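Local coordinates for protein transcriptional regulator fur family (Xanthomonas campestris pv. campestris, PDB 7DH8) that senses zinc as a Fur-family transcriptional regulator and, when loaded with the metal, probably binds operator DNA to repress zinc-uptake genes, at residues R85-D88 / F89-N93; R46-V49 / L50-I53; D136-S139 / Q140-R144; A77-P80 / P81-Y84; A62-L65 / L66-R70. All coordinates share one frame; numbering follows the deposited sequence.

All five contacts are local, four along a helix and one (77-84) where a loop enters a helix, so none closes a long loop, and none nests within or crosses another; they follow in series. From the N terminus, contact 2 (46-53) comes first, on helix 44-56. Contact 5 (62-70) forms helix 62-69, and after an unmodelled loop contact 4 (77-84) starts helix 80-92, whose later turns are contact 1 (85-93), adjoining it in sequence. These three helices pack together as in the winged-helix domain of other Fur proteins: contacts 1, 2 and 5 touch one another, and contact 5 also touches contact 4. Contact 3 (136-144) stands apart on helix 135-146, at the subunit interface.

Contact 1: residues R85-D88 / F89-N93; sequences RALD and FLMAN
The last turns of helix 80-92, which is probably the DNA-recognition helix of a winged-helix domain as in other Fur proteins, bring Asp88 and Leu87 against Met91. The methionine chain runs out straight and then bends at its thioether (chi3 -55°), which folds the methyl back along the helix. CE of Met91 thereby comes to 3.5 Å from OD1 of Asp88 and, roughly at right angles to that, to 4.3 Å from CG of Leu87. A flexible, apolar methionine suits this border, where a buried leucine and an exposed carboxylate lie side by side. The backbone repeats regular i to i+4 bonds, from Phe89 N to Arg85 O through to Ala92 N to Asp88 O.

Asn93, the first residue to leave helical geometry, finishes the helix with its side chain. Its ND2 gives a hydrogen bond of 2.8 Å to Phe89 O, and its backbone N adds a longer one, 3.2 Å, to the same Phe89 O from the other face of that carbonyl. The same ND2 also lies over one face of the Phe89 ring, offset toward the rim. Phe89 CG stands anti to its backbone N (chi1 163°), which swings the ring into this place. Against the opposite face Arg46 makes a cation-pi contact.

Small Ala86 lets helix 44-56 approach closely at Ile45 and Arg46, while Leu87 and Leu90 reach Ile53 and Val49 of that helix. Leu87, Leu90 and Met91 all meet Val96 of strand 96-99; Met91 also meets Lys98, and with Leu87 it reaches Phe105 of strand 104-107, the two strands that probably form the wing.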
loop_
_atom_site.group_PDB
_atom_site.type_symbol
_atom_site.label_atom_id
_atom_site.label_comp_id
_atom_site.label_asym_id
_atom_site.label_seq_id
_atom_site.Cartn_x
_atom_site.Cartn_y
_atom_site.Cartn_z
ATOM N N ARG A 85 6.063 -20.945 1.465
ATOM C CA ARG A 85 6.833 -20.746 2.684
ATOM C C ARG A 85 8.241 -20.245 2.389
ATOM O O ARG A 85 8.799 -19.472 3.185
ATOM C CB ARG A 85 6.865 -22.030 3.497
ATOM C CG ARG A 85 5.622 -22.139 4.376
ATOM C CD ARG A 85 5.714 -23.300 5.344
ATOM N NE ARG A 85 5.887 -24.564 4.642
ATOM C CZ ARG A 85 4.872 -25.306 4.196
ATOM N NH1 ARG A 85 3.621 -24.885 4.380
ATOM N NH2 ARG A 85 5.103 -26.460 3.572
ATOM N N ALA A 86 8.811 -20.630 1.246
ATOM C CA ALA A 86 10.078 -20.036 0.827
ATOM C C ALA A 86 9.920 -18.533 0.584
ATOM O O ALA A 86 10.755 -17.723 1.026
ATOM C CB ALA A 86 10.618 -20.754 -0.421
ATOM N N LEU A 87 8.841 -18.133 -0.085
ATOM C CA LEU A 87 8.543 -16.709 -0.230
ATOM C C LEU A 87 8.397 -16.001 1.120
ATOM O O LEU A 87 8.962 -14.917 1.318
ATOM C CB LEU A 87 7.282 -16.524 -1.073
ATOM C CG LEU A 87 6.903 -15.096 -1.490
ATOM C CD1 LEU A 87 7.987 -14.412 -2.313
ATOM C CD2 LEU A 87 5.646 -15.156 -2.295
ATOM N N ASP A 88 7.621 -16.566 2.057
ATOM C CA ASP A 88 7.513 -15.949 3.387
ATOM C C ASP A 88 8.888 -15.735 4.028
ATOM O O ASP A 88 9.142 -14.689 4.628
ATOM C CB ASP A 88 6.682 -16.817 4.324
ATOM C CG ASP A 88 5.199 -16.867 3.946
ATOM O OD1 ASP A 88 4.656 -15.892 3.399
ATOM O OD2 ASP A 88 4.568 -17.900 4.239
ATOM N N PHE A 89 9.764 -16.741 3.950
ATOM C CA PHE A 89 11.098 -16.621 4.516
ATOM C C PHE A 89 11.834 -15.446 3.898
ATOM O O PHE A 89 12.386 -14.598 4.611
ATOM C CB PHE A 89 11.864 -17.926 4.307
ATOM C CG PHE A 89 13.340 -17.795 4.483
ATOM C CD1 PHE A 89 13.909 -17.934 5.732
ATOM C CD2 PHE A 89 14.164 -17.520 3.398
ATOM C CE1 PHE A 89 15.261 -17.802 5.899
ATOM C CE2 PHE A 89 15.522 -17.386 3.556
ATOM C CZ PHE A 89 16.076 -17.534 4.809
ATOM N N LEU A 90 11.829 -15.368 2.562
ATOM C CA LEU A 90 12.455 -14.252 1.870
ATOM C C LEU A 90 11.908 -12.911 2.360
ATOM O O LEU A 90 12.664 -11.956 2.563
ATOM C CB LEU A 90 12.262 -14.416 0.357
ATOM C CG LEU A 90 12.945 -15.682 -0.172
ATOM C CD1 LEU A 90 12.650 -15.895 -1.659
ATOM C CD2 LEU A 90 14.457 -15.611 0.070
ATOM N N MET A 91 10.606 -12.830 2.610
ATOM C CA MET A 91 10.042 -11.542 2.996
ATOM C C MET A 91 10.392 -11.184 4.440
ATOM O O MET A 91 10.695 -10.018 4.746
ATOM C CB MET A 91 8.530 -11.572 2.803
ATOM C CG MET A 91 8.069 -11.348 1.339
ATOM S SD MET A 91 6.269 -11.356 1.334
ATOM C CE MET A 91 5.919 -12.925 2.090
ATOM N N ALA A 92 10.334 -12.161 5.345
ATOM C CA ALA A 92 10.524 -11.835 6.754
ATOM C C ALA A 92 11.951 -11.364 7.006
ATOM O O ALA A 92 12.187 -10.507 7.875
ATOM C CB ALA A 92 10.168 -13.044 7.624
ATOM N N ASN A 93 12.889 -11.862 6.204
ATOM C CA ASN A 93 14.302 -11.516 6.263
ATOM C C ASN A 93 14.690 -10.378 5.328
ATOM O O ASN A 93 15.887 -10.096 5.167
ATOM C CB ASN A 93 15.118 -12.762 5.953
ATOM C CG ASN A 93 14.957 -13.814 7.025
ATOM O OD1 ASN A 93 15.508 -13.674 8.116
ATOM N ND2 ASN A 93 14.161 -14.843 6.748
#

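Contact 2: residues R46-V49 / L50-I53; sequences RANV and LRLI
Val49 and Ile53, one helical turn apart on helix 44-56, supply the apolar part of the contact. Their side chains lie alongside each other and point the same way, with CG1 of Val49 3.9 Å from CD1 of Ile53. Branched aliphatic residues fit this buried stripe because they fill it without a polar group to satisfy.

Asn48 and Arg51 lie on a partly exposed side. Arg51 leaves the backbone with CG anti to N (chi1 -176°) and then bends at chi3, so that its guanidinium folds back toward the preceding turn. There Ala47 O lies 3.9 Å above one face of the Arg51 guanidinium, offset toward its rim, and NE of Arg51 approaches OD1 of Asn48 edge-on at 4.0 Å. The amide and guanidinium planes are 36° apart, and this is a loose approach. A methyl of Leu52 lies against the same amide, crossing it at an angle, with CD1 of Leu52 4.1 Å from ND2 of Asn48.

Backbone hydrogen bonds hold the turn together in the i to i+4 pattern. The shortest runs from Arg51 N to Ala47 O, 2.7 Å; Leu50, Leu52 and Ile53 bond likewise to Arg46, Asn48 and Val49.

Helix 44-56 is probably a central helix of the winged-helix domain, touched on several sides. Ala47 and Arg51 face Val28, and Leu50 faces Phe27 and Val31, of helix 25-35. Val49 and Leu52 pack on Leu65, Trp68 and Val69 of helix 62-69, and Leu50 also meets Leu90 of helix 80-92.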
loop_
_atom_site.group_PDB
_atom_site.type_symbol
_atom_site.label_atom_id
_atom_site.label_comp_id
_atom_site.label_asym_id
_atom_site.label_seq_id
_atom_site.Cartn_x
_atom_site.Cartn_y
_atom_site.Cartn_z
ATOM N N ARG A 46 14.408 -21.873 -1.616
ATOM C CA ARG A 46 14.446 -20.436 -1.380
ATOM C C ARG A 46 15.343 -19.728 -2.390
ATOM O O ARG A 46 15.099 -18.559 -2.736
ATOM C CB ARG A 46 14.946 -20.151 0.034
ATOM C CG ARG A 46 14.004 -20.555 1.111
ATOM C CD ARG A 46 14.799 -20.841 2.371
ATOM N NE ARG A 46 13.946 -20.806 3.544
ATOM C CZ ARG A 46 14.285 -21.328 4.715
ATOM N NH1 ARG A 46 15.471 -21.904 4.858
ATOM N NH2 ARG A 46 13.445 -21.270 5.739
ATOM N N ALA A 47 16.405 -20.406 -2.831
ATOM C CA ALA A 47 17.337 -19.807 -3.770
ATOM C C ALA A 47 16.713 -19.698 -5.155
ATOM O O ALA A 47 16.894 -18.681 -5.852
ATOM C CB ALA A 47 18.626 -20.633 -3.820
ATOM N N ASN A 48 15.968 -20.733 -5.565
ATOM C CA ASN A 48 15.309 -20.701 -6.862
ATOM C C ASN A 48 14.157 -19.711 -6.876
ATOM O O ASN A 48 13.898 -19.082 -7.907
ATOM C CB ASN A 48 14.813 -22.097 -7.253
ATOM C CG ASN A 48 14.384 -22.171 -8.711
ATOM O OD1 ASN A 48 15.060 -21.632 -9.599
ATOM N ND2 ASN A 48 13.263 -22.845 -8.970
ATOM N N VAL A 49 13.444 -19.562 -5.760
ATOM C CA VAL A 49 12.407 -18.543 -5.713
ATOM C C VAL A 49 13.044 -17.164 -5.776
ATOM O O VAL A 49 12.647 -16.316 -6.579
ATOM C CB VAL A 49 11.528 -18.718 -4.463
ATOM C CG1 VAL A 49 10.613 -17.518 -4.281
ATOM C CG2 VAL A 49 10.657 -19.934 -4.651
ATOM N N LEU A 50 14.087 -16.949 -4.967
ATOM C CA LEU A 50 14.771 -15.667 -4.945
ATOM C C LEU A 50 15.338 -15.357 -6.310
ATOM O O LEU A 50 15.155 -14.250 -6.832
ATOM C CB LEU A 50 15.889 -15.681 -3.892
ATOM C CG LEU A 50 16.796 -14.446 -3.928
ATOM C CD1 LEU A 50 15.997 -13.185 -3.592
ATOM C CD2 LEU A 50 17.988 -14.597 -2.997
ATOM N N ARG A 51 16.004 -16.352 -6.922
ATOM C CA ARG A 51 16.599 -16.167 -8.243
ATOM C C ARG A 51 15.545 -15.790 -9.278
ATOM O O ARG A 51 15.753 -14.868 -10.081
ATOM C CB ARG A 51 17.343 -17.434 -8.669
ATOM C CG ARG A 51 18.086 -17.297 -9.996
ATOM C CD ARG A 51 18.422 -18.664 -10.625
ATOM N NE ARG A 51 18.620 -19.710 -9.619
ATOM C CZ ARG A 51 19.659 -19.782 -8.785
ATOM N NH1 ARG A 51 20.635 -18.876 -8.823
ATOM N NH2 ARG A 51 19.718 -20.776 -7.904
ATOM N N LEU A 52 14.416 -16.517 -9.303
ATOM C CA LEU A 52 13.348 -16.194 -10.241
ATOM C C LEU A 52 12.846 -14.765 -10.050
ATOM O O LEU A 52 12.628 -14.037 -11.028
ATOM C CB LEU A 52 12.189 -17.186 -10.083
ATOM C CG LEU A 52 12.446 -18.613 -10.644
ATOM C CD1 LEU A 52 11.272 -19.564 -10.296
ATOM C CD2 LEU A 52 12.754 -18.599 -12.143
ATOM N N ILE A 53 12.624 -14.342 -8.802
ATOM C CA ILE A 53 12.090 -12.988 -8.614
ATOM C C ILE A 53 13.127 -11.953 -9.056
ATOM O O ILE A 53 12.811 -11.014 -9.789
ATOM C CB ILE A 53 11.625 -12.778 -7.155
ATOM C CG1 ILE A 53 10.442 -13.682 -6.812
ATOM C CG2 ILE A 53 11.300 -11.257 -6.828
ATOM C CD1 ILE A 53 10.136 -13.746 -5.333
#

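Contact 3: residues D136-S139 / Q140-R144; sequences DVVS and QLEAR
Gln140 reaches back to Asp136 and makes a second, weak polar link along helix 135-146. Its backbone N bonds to Asp136 O at 2.9 Å, and its side-chain NE2 adds a weak bond of 3.3 Å to the same Asp136 O. One carbonyl thus serves two donors of one residue. The first torsion (chi1 -90°) leads CG back toward Asp136, and the chain then runs extended to bring NE2 to that carbonyl; glutamine has the length and the N-H for this.

The remaining backbone bonds are routine: Leu141 N to Val137 O, Glu142 N to Val138 O and Ala143 N to Ser139 O. Ser139, on the exposed side, sends OG back to Arg135 O in a weak bond, as a small hydroxyl on a helix readily does.

Apolar contact across the two segments is light: CG1 of Val137 comes only to 4.5 Å from CD1 of Leu141. Separately, a methyl sits beside a carboxylate oxygen where CG1 of Val138 lies 3.8 Å from OE2 of Glu142, whose chain is extended.

In the fold, Val138, Leu141 and Glu142 rest on Leu157 and Gln155 of strand 151-160, and NE2 of Gln155 is a further donor to Val138 O, which fastens the helix to that strand. Toward the second subunit, Gln140 pairs weakly with its counterpart Gln140 of the other chain, Arg144 forms a salt bridge with Asp134 of the second subunit, and Leu141 packs on Pro119 of that subunit, so this helix belongs to the dimer interface.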
loop_
_atom_site.group_PDB
_atom_site.type_symbol
_atom_site.label_atom_id
_atom_site.label_comp_id
_atom_site.label_asym_id
_atom_site.label_seq_id
_atom_site.Cartn_x
_atom_site.Cartn_y
_atom_site.Cartn_z
ATOM N N ASP A 136 15.126 9.949 6.287
ATOM C CA ASP A 136 14.397 11.128 6.766
ATOM C C ASP A 136 12.876 10.915 6.695
ATOM O O ASP A 136 12.136 11.238 7.634
ATOM C CB ASP A 136 14.785 12.373 5.966
ATOM C CG ASP A 136 16.214 12.921 6.322
ATOM O OD1 ASP A 136 16.835 12.490 7.323
ATOM O OD2 ASP A 136 16.712 13.798 5.580
ATOM N N VAL A 137 12.395 10.418 5.573
ATOM C CA VAL A 137 10.951 10.198 5.412
ATOM C C VAL A 137 10.443 9.183 6.414
ATOM O O VAL A 137 9.378 9.381 7.025
ATOM C CB VAL A 137 10.615 9.770 3.974
ATOM C CG1 VAL A 137 9.184 9.128 3.915
ATOM C CG2 VAL A 137 10.695 10.974 3.034
ATOM N N VAL A 138 11.169 8.063 6.582
ATOM C CA VAL A 138 10.670 7.010 7.472
ATOM C C VAL A 138 10.693 7.506 8.924
ATOM O O VAL A 138 9.732 7.298 9.678
ATOM C CB VAL A 138 11.507 5.733 7.254
ATOM C CG1 VAL A 138 11.505 4.764 8.499
ATOM C CG2 VAL A 138 11.081 5.056 5.962
ATOM N N SER A 139 11.739 8.273 9.286
ATOM C CA SER A 139 11.873 8.857 10.622
ATOM C C SER A 139 10.780 9.878 10.922
ATOM O O SER A 139 10.271 9.951 12.055
ATOM C CB SER A 139 13.228 9.577 10.744
ATOM O OG SER A 139 14.259 8.651 10.981
ATOM N N GLN A 140 10.469 10.729 9.950
ATOM C CA GLN A 140 9.393 11.687 10.126
ATOM C C GLN A 140 8.077 10.985 10.400
ATOM O O GLN A 140 7.369 11.351 11.335
ATOM C CB GLN A 140 9.255 12.595 8.914
ATOM C CG GLN A 140 10.140 13.855 9.087
ATOM C CD GLN A 140 10.199 14.633 7.766
ATOM O OE1 GLN A 140 9.376 15.511 7.508
ATOM N NE2 GLN A 140 11.095 14.226 6.891
ATOM N N LEU A 141 7.744 9.946 9.612
ATOM C CA LEU A 141 6.480 9.254 9.823
ATOM C C LEU A 141 6.467 8.484 11.130
ATOM O O LEU A 141 5.411 8.375 11.777
ATOM C CB LEU A 141 6.205 8.308 8.645
ATOM C CG LEU A 141 5.761 8.959 7.332
ATOM C CD1 LEU A 141 5.553 7.824 6.207
ATOM C CD2 LEU A 141 4.504 9.772 7.552
ATOM N N GLU A 142 7.623 7.974 11.582
ATOM C CA GLU A 142 7.676 7.419 12.932
ATOM C C GLU A 142 7.353 8.463 13.993
ATOM O O GLU A 142 6.557 8.203 14.912
ATOM C CB GLU A 142 9.029 6.793 13.214
ATOM C CG GLU A 142 9.162 5.403 12.682
ATOM C CD GLU A 142 10.552 4.890 12.945
ATOM O OE1 GLU A 142 11.166 5.387 13.915
ATOM O OE2 GLU A 142 11.024 4.009 12.198
ATOM N N ALA A 143 7.997 9.632 13.918
ATOM C CA ALA A 143 7.719 10.699 14.883
ATOM C C ALA A 143 6.247 11.082 14.874
ATOM O O ALA A 143 5.667 11.333 15.930
ATOM C CB ALA A 143 8.564 11.931 14.563
ATOM N N ARG A 144 5.651 11.208 13.673
ATOM C CA ARG A 144 4.232 11.529 13.594
ATOM C C ARG A 144 3.414 10.497 14.349
ATOM O O ARG A 144 2.504 10.837 15.114
ATOM C CB ARG A 144 3.779 11.583 12.131
ATOM C CG ARG A 144 4.251 12.811 11.276
ATOM C CD ARG A 144 3.884 14.160 11.966
ATOM N NE ARG A 144 2.445 14.270 12.310
ATOM C CZ ARG A 144 1.532 14.586 11.393
ATOM N NH1 ARG A 144 1.927 14.829 10.127
ATOM N NH2 ARG A 144 0.266 14.692 11.731
#

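Contact 4: residues A77-P80 / P81-Y84; sequences ADAP and PTVY
Pro80 and Pro81 sit side by side with their rings pointing the same way; the peptide bond between them brings CD of Pro81 to 3.5 Å from CB of Pro80, a snug fit built into consecutive prolines. Ala79 CB adds a small bump on the same surface, 3.9 Å from CD of Pro81. Farther along, the Tyr84 ring leans back beside the first proline: its CE2 lies 4.0 Å from CB of Pro80, with CG anti to the tyrosine carbonyl carbon (chi1 -74°), which turns the ring back toward Pro80. On another flank, CB of Asp78 fits against CG1 of Val83 at 4.0 Å.

This is the start of helix 80-92, probably the recognition helix of the winged-helix domain, with Ala79 at the N-cap. Prolines suit the first turn because the first amides of a helix have no helical carbonyl one turn back to bond, so their missing N-H costs nothing. Thr82 N bonds to Ala79 O at 3.0 Å from above the carbonyl plane, and Tyr84 N, one turn on from Pro80, bonds to Pro80 O at 3.0 Å.

The side chains of Pro80, Val83 and Tyr84 together border a hollow filled by Leu66 of helix 62-69, while Asp78 and Thr82 touch Ile45 of helix 44-56.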
loop_
_atom_site.group_PDB
_atom_site.type_symbol
_atom_site.label_atom_id
_atom_site.label_comp_id
_atom_site.label_asym_id
_atom_site.label_seq_id
_atom_site.Cartn_x
_atom_site.Cartn_y
_atom_site.Cartn_z
ATOM N N ALA A 77 7.825 -31.649 -9.510
ATOM C CA ALA A 77 7.779 -30.218 -9.221
ATOM C C ALA A 77 7.350 -29.968 -7.767
ATOM O O ALA A 77 6.709 -30.822 -7.154
ATOM C CB ALA A 77 6.841 -29.514 -10.198
ATOM N N ASP A 78 7.697 -28.800 -7.217
ATOM C CA ASP A 78 7.469 -28.548 -5.795
ATOM C C ASP A 78 5.987 -28.342 -5.497
ATOM O O ASP A 78 5.269 -27.699 -6.270
ATOM C CB ASP A 78 8.259 -27.318 -5.339
ATOM C CG ASP A 78 9.713 -27.386 -5.737
ATOM O OD1 ASP A 78 9.995 -27.334 -6.961
ATOM O OD2 ASP A 78 10.567 -27.517 -4.826
ATOM N N ALA A 79 5.531 -28.882 -4.361
ATOM C CA ALA A 79 4.188 -28.574 -3.901
ATOM C C ALA A 79 4.070 -27.073 -3.655
ATOM O O ALA A 79 5.013 -26.450 -3.148
ATOM C CB ALA A 79 3.852 -29.338 -2.623
ATOM N N PRO A 80 2.938 -26.463 -3.987
ATOM C CA PRO A 80 2.825 -25.006 -3.897
ATOM C C PRO A 80 3.093 -24.474 -2.493
ATOM O O PRO A 80 3.796 -23.466 -2.353
ATOM C CB PRO A 80 1.382 -24.742 -4.348
ATOM C CG PRO A 80 1.116 -25.824 -5.293
ATOM C CD PRO A 80 1.769 -27.048 -4.669
ATOM N N PRO A 81 2.576 -25.089 -1.423
ATOM C CA PRO A 81 2.842 -24.495 -0.096
ATOM C C PRO A 81 4.319 -24.474 0.268
ATOM O O PRO A 81 4.712 -23.717 1.168
ATOM C CB PRO A 81 2.016 -25.378 0.857
ATOM C CG PRO A 81 1.895 -26.638 0.159
ATOM C CD PRO A 81 1.787 -26.335 -1.282
ATOM N N THR A 82 5.145 -25.276 -0.413
ATOM C CA THR A 82 6.590 -25.220 -0.207
ATOM C C THR A 82 7.160 -23.923 -0.759
ATOM O O THR A 82 7.893 -23.212 -0.061
ATOM C CB THR A 82 7.265 -26.428 -0.859
ATOM O OG1 THR A 82 6.995 -27.586 -0.074
ATOM C CG2 THR A 82 8.749 -26.235 -0.939
ATOM N N VAL A 83 6.798 -23.573 -2.001
ATOM C CA VAL A 83 7.224 -22.280 -2.549
ATOM C C VAL A 83 6.629 -21.125 -1.743
ATOM O O VAL A 83 7.269 -20.088 -1.565
ATOM C CB VAL A 83 6.877 -22.171 -4.056
ATOM C CG1 VAL A 83 7.256 -23.454 -4.810
ATOM C CG2 VAL A 83 5.429 -21.917 -4.236
ATOM N N TYR A 84 5.416 -21.278 -1.215
ATOM C CA TYR A 84 4.855 -20.128 -0.504
ATOM C C TYR A 84 5.559 -19.889 0.833
ATOM O O TYR A 84 5.667 -18.742 1.285
ATOM C CB TYR A 84 3.352 -20.307 -0.327
ATOM C CG TYR A 84 2.605 -20.096 -1.637
ATOM C CD1 TYR A 84 2.711 -18.890 -2.329
ATOM C CD2 TYR A 84 1.817 -21.097 -2.189
ATOM C CE1 TYR A 84 2.043 -18.685 -3.526
ATOM C CE2 TYR A 84 1.142 -20.902 -3.389
ATOM C CZ TYR A 84 1.254 -19.695 -4.052
ATOM O OH TYR A 84 0.594 -19.490 -5.251
#

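Contact 5: residues A62-L65 / L66-R70; sequences AYEL and LDWVR
Trp68 lies flat on the turn before it: Glu64 O stands 3.1 Å above one face of the indole, offset toward the rim. Its benzene part also meets the glutamate, CZ2 of Trp68 being 4.0 Å from CB of Glu64. With CG anti to its carbonyl carbon (chi1 -53°), the broad ring is laid back along the helix. On the buried flank CD1 of Leu65 touches CG2 of Val69 at 4.2 Å, and CD1 of Leu66 approaches Ala62 O at 3.2 Å. Bulky aliphatic residues suit this side, since they meet other helices. Backbone bonds run i to i+4, from Leu66 N to Ala62 O through to Val69 N to Leu65 O, the last being the least straight, with an N-H...O angle of 137°.

Helix 62-69 probably is the first of the two helices of the helix-turn-helix, with 80-92 as the second. Its packed sides face helix 44-56, where Trp68 meets Ala56, and, through Leu66, helix 80-92; Val60 covers both Leu65 and Trp68.

The outer side is looser and polar. OD2 of Asp67 comes near the ring edge of Tyr63, 4.3 Å from CD1 of Tyr63, and 3.3 Å from Tyr63 O, where two acceptors meet without a bond. Such residues tolerate water, and both are exposed. Glu64, at the border, turns its OE1 to a hydrogen bond with the backbone N of Lys61, just before the helix.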
loop_
_atom_site.group_PDB
_atom_site.type_symbol
_atom_site.label_atom_id
_atom_site.label_comp_id
_atom_site.label_asym_id
_atom_site.label_seq_id
_atom_site.Cartn_x
_atom_site.Cartn_y
_atom_site.Cartn_z
ATOM N N ALA A 62 2.391 -13.813 -7.336
ATOM C CA ALA A 62 2.599 -15.127 -6.727
ATOM C C ALA A 62 2.286 -16.261 -7.693
ATOM O O ALA A 62 3.039 -17.229 -7.763
ATOM C CB ALA A 62 1.770 -15.260 -5.454
ATOM N N TYR A 63 1.148 -16.200 -8.409
ATOM C CA TYR A 63 0.856 -17.309 -9.336
ATOM C C TYR A 63 1.842 -17.386 -10.501
ATOM O O TYR A 63 2.020 -18.449 -11.106
ATOM C CB TYR A 63 -0.561 -17.220 -9.885
ATOM C CG TYR A 63 -0.780 -16.047 -10.808
ATOM C CD1 TYR A 63 -0.370 -16.094 -12.138
ATOM C CD2 TYR A 63 -1.400 -14.890 -10.346
ATOM C CE1 TYR A 63 -0.573 -15.021 -12.949
ATOM C CE2 TYR A 63 -1.605 -13.814 -11.175
ATOM C CZ TYR A 63 -1.202 -13.903 -12.466
ATOM O OH TYR A 63 -1.417 -12.848 -13.335
ATOM N N GLU A 64 2.474 -16.282 -10.865
ATOM C CA GLU A 64 3.514 -16.393 -11.876
ATOM C C GLU A 64 4.720 -17.115 -11.316
ATOM O O GLU A 64 5.390 -17.871 -12.016
ATOM C CB GLU A 64 3.939 -14.995 -12.360
ATOM C CG GLU A 64 2.901 -14.334 -13.190
ATOM C CD GLU A 64 3.306 -12.914 -13.479
ATOM O OE1 GLU A 64 4.036 -12.336 -12.627
ATOM O OE2 GLU A 64 2.894 -12.390 -14.542
ATOM N N LEU A 65 5.053 -16.836 -10.063
ATOM C CA LEU A 65 6.220 -17.489 -9.488
ATOM C C LEU A 65 6.008 -18.995 -9.432
ATOM O O LEU A 65 6.926 -19.773 -9.697
ATOM C CB LEU A 65 6.475 -16.910 -8.087
ATOM C CG LEU A 65 7.450 -17.613 -7.159
ATOM C CD1 LEU A 65 8.875 -17.473 -7.734
ATOM C CD2 LEU A 65 7.349 -16.992 -5.756
ATOM N N LEU A 66 4.796 -19.423 -9.089
ATOM C CA LEU A 66 4.533 -20.862 -9.052
ATOM C C LEU A 66 4.642 -21.495 -10.425
ATOM O O LEU A 66 5.279 -22.540 -10.568
ATOM C CB LEU A 66 3.156 -21.147 -8.490
ATOM C CG LEU A 66 3.460 -21.387 -7.037
ATOM C CD1 LEU A 66 3.470 -19.994 -6.316
ATOM C CD2 LEU A 66 2.503 -22.390 -6.479
ATOM N N ASP A 67 3.983 -20.901 -11.424
ATOM C CA ASP A 67 4.205 -21.296 -12.817
ATOM C C ASP A 67 5.683 -21.479 -13.108
ATOM O O ASP A 67 6.095 -22.560 -13.540
ATOM C CB ASP A 67 3.595 -20.290 -13.797
ATOM C CG ASP A 67 2.107 -20.486 -13.979
ATOM O OD1 ASP A 67 1.652 -21.662 -13.925
ATOM O OD2 ASP A 67 1.392 -19.465 -14.158
ATOM N N TRP A 68 6.512 -20.454 -12.844
ATOM C CA TRP A 68 7.922 -20.573 -13.234
ATOM C C TRP A 68 8.745 -21.528 -12.372
ATOM O O TRP A 68 9.832 -21.961 -12.780
ATOM C CB TRP A 68 8.665 -19.240 -13.069
ATOM C CG TRP A 68 8.031 -18.070 -13.757
ATOM C CD1 TRP A 68 7.138 -18.120 -14.773
ATOM C CD2 TRP A 68 8.221 -16.688 -13.460
ATOM N NE1 TRP A 68 6.761 -16.865 -15.138
ATOM C CE2 TRP A 68 7.421 -15.961 -14.357
ATOM C CE3 TRP A 68 9.015 -15.992 -12.546
ATOM C CZ2 TRP A 68 7.362 -14.589 -14.355
ATOM C CZ3 TRP A 68 8.964 -14.607 -12.554
ATOM C CH2 TRP A 68 8.136 -13.923 -13.457
ATOM N N VAL A 69 8.280 -21.810 -11.150
ATOM C CA VAL A 69 9.002 -22.745 -10.293
ATOM C C VAL A 69 8.548 -24.171 -10.608
ATOM O O VAL A 69 9.173 -25.149 -10.184
ATOM C CB VAL A 69 8.533 -22.606 -8.832
ATOM C CG1 VAL A 69 8.584 -23.948 -8.098
ATOM C CG2 VAL A 69 9.372 -21.576 -8.115
ATOM N N ARG A 70 7.491 -24.307 -11.400
ATOM C CA ARG A 70 7.108 -25.545 -12.070
ATOM C C ARG A 70 7.768 -25.838 -13.415
ATOM O O ARG A 70 7.608 -26.939 -13.959
ATOM C CB ARG A 70 5.601 -25.715 -11.975
ATOM C CG ARG A 70 5.199 -26.357 -10.692
ATOM C CD ARG A 70 3.942 -25.712 -10.170
ATOM N NE ARG A 70 3.292 -26.558 -9.179
ATOM C CZ ARG A 70 1.986 -26.593 -8.978
ATOM N NH1 ARG A 70 1.172 -25.834 -9.700
ATOM N NH2 ARG A 70 1.501 -27.381 -8.041
#